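Local coordinates for phosphoglycerol transferase GacH (Streptococcus pyogenes MGAS5005, PDB 6DGM), which probably transfers glycerol phosphate onto the rhamnose polysaccharide of the streptococcal cell wall, through an extracellular, manganese-binding domain of the alkaline phosphatase clan, at residues A[73-85]-A[303-315]. Sequence-based numbering, arbitrary orientation.
Sequences NSTTAGLMQSDSY and KKNHPLINSSDFT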
loop_
_atom_site.group_PDB
_atom_site.type_symbol
_atom_site.label_atom_id
_atom_site.label_comp_id
_atom_site.label_asym_id
_atom_site.label_seq_id
_atom_site.Cartn_x
_atom_site.Cartn_y
_atom_site.Cartn_z
ATOM N N ASN A 73 -2.075 2.203 17.561
ATOM C CA ASN A 73 -1.621 1.683 18.838
ATOM C C ASN A 73 -2.166 0.286 19.124
ATOM O O ASN A 73 -1.594 -0.420 19.959
ATOM C CB ASN A 73 -2.034 2.635 19.964
ATOM C CG ASN A 73 -1.185 3.888 20.012
ATOM O OD1 ASN A 73 -0.015 3.882 19.617
ATOM N ND2 ASN A 73 -1.772 4.977 20.505
ATOM N N SER A 74 -3.241 -0.126 18.435
ATOM C CA SER A 74 -3.973 -1.347 18.750
ATOM C C SER A 74 -3.607 -2.524 17.861
ATOM O O SER A 74 -4.070 -3.641 18.110
ATOM C CB SER A 74 -5.486 -1.119 18.592
ATOM O OG SER A 74 -5.880 -1.048 17.211
ATOM N N THR A 75 -2.811 -2.307 16.829
ATOM C CA THR A 75 -2.592 -3.344 15.837
ATOM C C THR A 75 -1.250 -3.084 15.171
ATOM O O THR A 75 -0.608 -2.060 15.409
ATOM C CB THR A 75 -3.730 -3.359 14.809
ATOM O OG1 THR A 75 -3.645 -4.561 14.039
ATOM C CG2 THR A 75 -3.677 -2.137 13.894
ATOM N N THR A 76 -0.842 -4.022 14.332
ATOM C CA THR A 76 0.383 -3.849 13.560
ATOM C C THR A 76 0.318 -2.549 12.782
ATOM O O THR A 76 -0.625 -2.311 12.028
ATOM C CB THR A 76 0.537 -5.035 12.606
ATOM O OG1 THR A 76 0.557 -6.239 13.376
ATOM C CG2 THR A 76 1.809 -4.920 11.767
ATOM N N ALA A 77 1.318 -1.693 12.973
ATOM C CA ALA A 77 1.241 -0.350 12.410
ATOM C C ALA A 77 2.587 0.339 12.561
ATOM O O ALA A 77 3.432 -0.074 13.358
ATOM C CB ALA A 77 0.163 0.486 13.108
ATOM N N GLY A 78 2.761 1.415 11.805
ATOM C CA GLY A 78 3.991 2.164 11.889
ATOM C C GLY A 78 4.091 3.207 10.804
ATOM O O GLY A 78 3.096 3.835 10.429
ATOM N N LEU A 79 5.302 3.375 10.287
ATOM C CA LEU A 79 5.580 4.293 9.203
ATOM C C LEU A 79 5.933 3.508 7.947
ATOM O O LEU A 79 6.571 2.452 8.014
ATOM C CB LEU A 79 6.753 5.208 9.562
ATOM C CG LEU A 79 6.581 5.988 10.863
ATOM C CD1 LEU A 79 7.816 6.820 11.150
ATOM C CD2 LEU A 79 5.362 6.875 10.795
ATOM N N MET A 80 5.505 4.043 6.811
ATOM C CA MET A 80 5.841 3.512 5.501
ATOM C C MET A 80 6.763 4.494 4.795
ATOM O O MET A 80 6.462 5.694 4.719
ATOM C CB MET A 80 4.577 3.354 4.657
ATOM C CG MET A 80 4.805 2.621 3.354
ATOM S SD MET A 80 3.555 3.014 2.128
ATOM C CE MET A 80 4.124 4.624 1.567
ATOM N N GLN A 81 7.857 3.986 4.251
ATOM C CA GLN A 81 8.710 4.819 3.418
ATOM C C GLN A 81 8.073 4.943 2.033
ATOM O O GLN A 81 7.757 3.932 1.389
ATOM C CB GLN A 81 10.111 4.240 3.299
ATOM C CG GLN A 81 11.019 5.158 2.533
ATOM C CD GLN A 81 12.459 4.778 2.644
ATOM O OE1 GLN A 81 13.076 4.941 3.693
ATOM N NE2 GLN A 81 13.011 4.248 1.559
ATOM N N SER A 82 7.871 6.169 1.584
ATOM C CA SER A 82 7.343 6.433 0.257
ATOM C C SER A 82 8.497 6.761 -0.680
ATOM O O SER A 82 9.522 7.308 -0.266
ATOM C CB SER A 82 6.390 7.632 0.298
ATOM O OG SER A 82 5.905 7.960 -0.988
ATOM N N ASP A 83 8.302 6.462 -1.961
ATOM C CA ASP A 83 9.301 6.743 -2.973
ATOM C C ASP A 83 9.223 8.149 -3.540
ATOM O O ASP A 83 10.133 8.525 -4.292
ATOM C CB ASP A 83 9.169 5.739 -4.120
ATOM C CG ASP A 83 9.455 4.337 -3.666
ATOM O OD1 ASP A 83 10.638 4.042 -3.419
ATOM O OD2 ASP A 83 8.501 3.553 -3.486
ATOM N N SER A 84 8.197 8.930 -3.197
ATOM C CA SER A 84 8.040 10.245 -3.807
ATOM C C SER A 84 7.317 11.170 -2.848
ATOM O O SER A 84 6.919 10.774 -1.751
ATOM C CB SER A 84 7.379 10.118 -5.180
ATOM O OG SER A 84 6.246 9.279 -5.108
ATOM N N TYR A 85 7.216 12.433 -3.259
ATOM C CA TYR A 85 6.628 13.504 -2.461
ATOM C C TYR A 85 5.625 14.245 -3.321
ATOM O O TYR A 85 5.935 14.611 -4.453
ATOM C CB TYR A 85 7.725 14.460 -1.981
ATOM C CG TYR A 85 7.217 15.685 -1.251
ATOM C CD1 TYR A 85 6.735 15.598 0.044
ATOM C CD2 TYR A 85 7.259 16.931 -1.854
ATOM C CE1 TYR A 85 6.275 16.728 0.717
ATOM C CE2 TYR A 85 6.812 18.058 -1.188
ATOM C CZ TYR A 85 6.321 17.942 0.093
ATOM O OH TYR A 85 5.879 19.070 0.754
ATOM N N LYS A 303 -0.067 -7.290 17.352
ATOM C CA LYS A 303 0.673 -6.078 17.010
ATOM C C LYS A 303 2.108 -6.537 16.757
ATOM O O LYS A 303 2.902 -6.678 17.694
ATOM C CB LYS A 303 0.578 -5.020 18.101
ATOM C CG LYS A 303 1.183 -3.692 17.697
ATOM C CD LYS A 303 0.698 -2.543 18.563
ATOM C CE LYS A 303 1.493 -1.279 18.251
ATOM N NZ LYS A 303 1.427 -0.879 16.825
ATOM N N LYS A 304 2.418 -6.804 15.489
ATOM C CA LYS A 304 3.760 -7.200 15.096
ATOM C C LYS A 304 4.642 -5.958 15.009
ATOM O O LYS A 304 4.175 -4.862 14.690
ATOM C CB LYS A 304 3.721 -7.888 13.730
ATOM C CG LYS A 304 2.754 -9.070 13.630
ATOM C CD LYS A 304 3.239 -10.245 14.457
ATOM C CE LYS A 304 2.303 -11.450 14.318
ATOM N NZ LYS A 304 2.805 -12.635 15.065
ATOM N N ASN A 305 5.925 -6.138 15.295
ATOM C CA ASN A 305 6.854 -5.014 15.411
ATOM C C ASN A 305 7.451 -4.727 14.041
ATOM O O ASN A 305 8.393 -5.400 13.611
ATOM C CB ASN A 305 7.946 -5.358 16.421
ATOM C CG ASN A 305 8.935 -4.222 16.620
ATOM O OD1 ASN A 305 8.592 -3.053 16.465
ATOM N ND2 ASN A 305 10.161 -4.562 16.972
ATOM N N HIS A 306 6.912 -3.711 13.362
ATOM C CA HIS A 306 7.402 -3.277 12.054
ATOM C C HIS A 306 7.308 -1.760 11.985
ATOM O O HIS A 306 6.457 -1.198 11.283
ATOM C CB HIS A 306 6.578 -3.910 10.931
ATOM C CG HIS A 306 6.727 -5.395 10.841
ATOM N ND1 HIS A 306 7.931 -6.006 10.552
ATOM C CD2 HIS A 306 5.833 -6.394 11.026
ATOM C CE1 HIS A 306 7.765 -7.317 10.546
ATOM N NE2 HIS A 306 6.502 -7.579 10.835
ATOM N N PRO A 307 8.184 -1.056 12.706
ATOM C CA PRO A 307 8.009 0.406 12.832
ATOM C C PRO A 307 8.216 1.172 11.541
ATOM O O PRO A 307 7.687 2.285 11.413
ATOM C CB PRO A 307 9.046 0.812 13.886
ATOM C CG PRO A 307 10.039 -0.333 13.924
ATOM C CD PRO A 307 9.268 -1.576 13.561
ATOM N N LEU A 308 8.968 0.620 10.592
ATOM C CA LEU A 308 9.288 1.313 9.348
ATOM C C LEU A 308 9.430 0.245 8.274
ATOM O O LEU A 308 10.350 -0.585 8.329
ATOM C CB LEU A 308 10.584 2.103 9.501
ATOM C CG LEU A 308 11.189 2.705 8.234
ATOM C CD1 LEU A 308 10.192 3.565 7.522
ATOM C CD2 LEU A 308 12.439 3.492 8.585
ATOM N N ILE A 309 8.530 0.270 7.293
ATOM C CA ILE A 309 8.557 -0.681 6.192
ATOM C C ILE A 309 8.295 0.076 4.897
ATOM O O ILE A 309 8.021 1.276 4.894
ATOM C CB ILE A 309 7.556 -1.832 6.379
ATOM C CG1 ILE A 309 6.116 -1.324 6.369
ATOM C CG2 ILE A 309 7.867 -2.594 7.692
ATOM C CD1 ILE A 309 5.100 -2.444 6.610
ATOM N N ASN A 310 8.410 -0.643 3.790
ATOM C CA ASN A 310 8.169 -0.101 2.463
ATOM C C ASN A 310 6.801 -0.546 1.977
ATOM O O ASN A 310 6.241 -1.528 2.462
ATOM C CB ASN A 310 9.221 -0.680 1.515
ATOM C CG ASN A 310 9.555 0.250 0.377
ATOM O OD1 ASN A 310 9.737 1.457 0.571
ATOM N ND2 ASN A 310 9.644 -0.307 -0.830
ATOM N N SER A 311 6.272 0.174 0.979
ATOM C CA SER A 311 4.983 -0.213 0.405
ATOM C C SER A 311 5.018 -1.640 -0.144
ATOM O O SER A 311 4.012 -2.359 -0.095
ATOM C CB SER A 311 4.569 0.765 -0.699
ATOM O OG SER A 311 5.493 0.823 -1.790
ATOM N N SER A 312 6.167 -2.064 -0.674
ATOM C CA SER A 312 6.307 -3.393 -1.244
ATOM C C SER A 312 6.245 -4.495 -0.197
ATOM O O SER A 312 6.083 -5.661 -0.563
ATOM C CB SER A 312 7.633 -3.477 -2.011
ATOM O OG SER A 312 8.704 -3.116 -1.164
ATOM N N ASP A 313 6.374 -4.155 1.087
ATOM C CA ASP A 313 6.375 -5.117 2.171
ATOM C C ASP A 313 4.981 -5.461 2.683
ATOM O O ASP A 313 4.860 -6.338 3.537
ATOM C CB ASP A 313 7.155 -4.555 3.373
ATOM C CG ASP A 313 8.646 -4.442 3.137
ATOM O OD1 ASP A 313 9.233 -5.331 2.477
ATOM O OD2 ASP A 313 9.227 -3.444 3.629
ATOM N N PHE A 314 3.929 -4.767 2.215
ATOM C CA PHE A 314 2.634 -4.910 2.866
ATOM C C PHE A 314 2.103 -6.335 2.778
ATOM O O PHE A 314 1.532 -6.838 3.748
ATOM C CB PHE A 314 1.610 -3.941 2.289
ATOM C CG PHE A 314 1.773 -2.511 2.764
ATOM C CD1 PHE A 314 2.300 -2.201 4.008
ATOM C CD2 PHE A 314 1.384 -1.477 1.953
ATOM C CE1 PHE A 314 2.435 -0.867 4.409
ATOM C CE2 PHE A 314 1.516 -0.155 2.346
ATOM C CZ PHE A 314 2.025 0.149 3.567
ATOM N N THR A 315 2.263 -7.002 1.631
ATOM C CA THR A 315 1.690 -8.340 1.496
ATOM C C THR A 315 2.352 -9.327 2.454
ATOM O O THR A 315 1.670 -10.102 3.121
ATOM C CB THR A 315 1.760 -8.839 0.055
ATOM O OG1 THR A 315 1.081 -7.916 -0.786
ATOM C CG2 THR A 315 1.059 -10.216 -0.086
HETATM O O HOH W 1 3.157 -2.482 15.211
HETATM O O HOH W 2 5.608 -1.332 14.593
HETATM O O HOH W 3 3.122 1.470 16.392
HETATM O O HOH W 4 7.134 2.830 -1.095
#
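Leu79 and Leu308 sit side by side where strand 308-310, the last strand at one end of the central mixed sheet, pairs in parallel with strand 77-81 in this sulfatase-type, alkaline phosphatase-clan domain. Three backbone bonds set the register: Leu79 N to Pro307 O at 2.9 Å, Ile309 N to Leu79 O, and Gln81 N to Ile309 O at 2.8 Å. The first is skewed, its donor standing above the carbonyl plane of Pro307, whereas the other two run much straighter. On its other edge strand 77-81 bonds to strand 290-297.

The apolar contacts divide between the two faces. On one, Leu308 CD1 leans on Leu79 CB and reaches Gln81 CB. On the other, Met80 holds CG anti to its backbone N (chi1 -172°) and bends at chi3, bringing SD 3.6 Å from Phe314 CZ; this Met-aromatic contact is oblique to the ring and ties the strand to helix 314-321. Met80 lies about 6 Å, side chain to side chain, from the manganese ligand Asp270, whose O bonds Ser82 OG, so this edge of the sheet adjoins the metal site.

Before the pairing begins, the contact turns polar. Lys303 lays its aliphatic chain along the carbonyls of Asn73 and Thr75, then turns at chi4 (57°) to put NZ 2.7 Å from Thr75 O; Lys72 O, in helix 66-74, is a further acceptor. Thr76 OG1 takes a nearly straight bond from Lys304 N (2.9 Å). Water fills in opposite Ala77, where residues 304-306 bow outward: one molecule joins Ala77 N, Lys303 NZ and Lys304 O, and a second links Ala77 O to His306 N.

Where the chain leaves the sheet for helix 314-321, Asp313 OD2, also bonded to Ser341 OG, accepts from Asn310 N (2.9 Å) on its anti side, 30° out of the carboxylate plane.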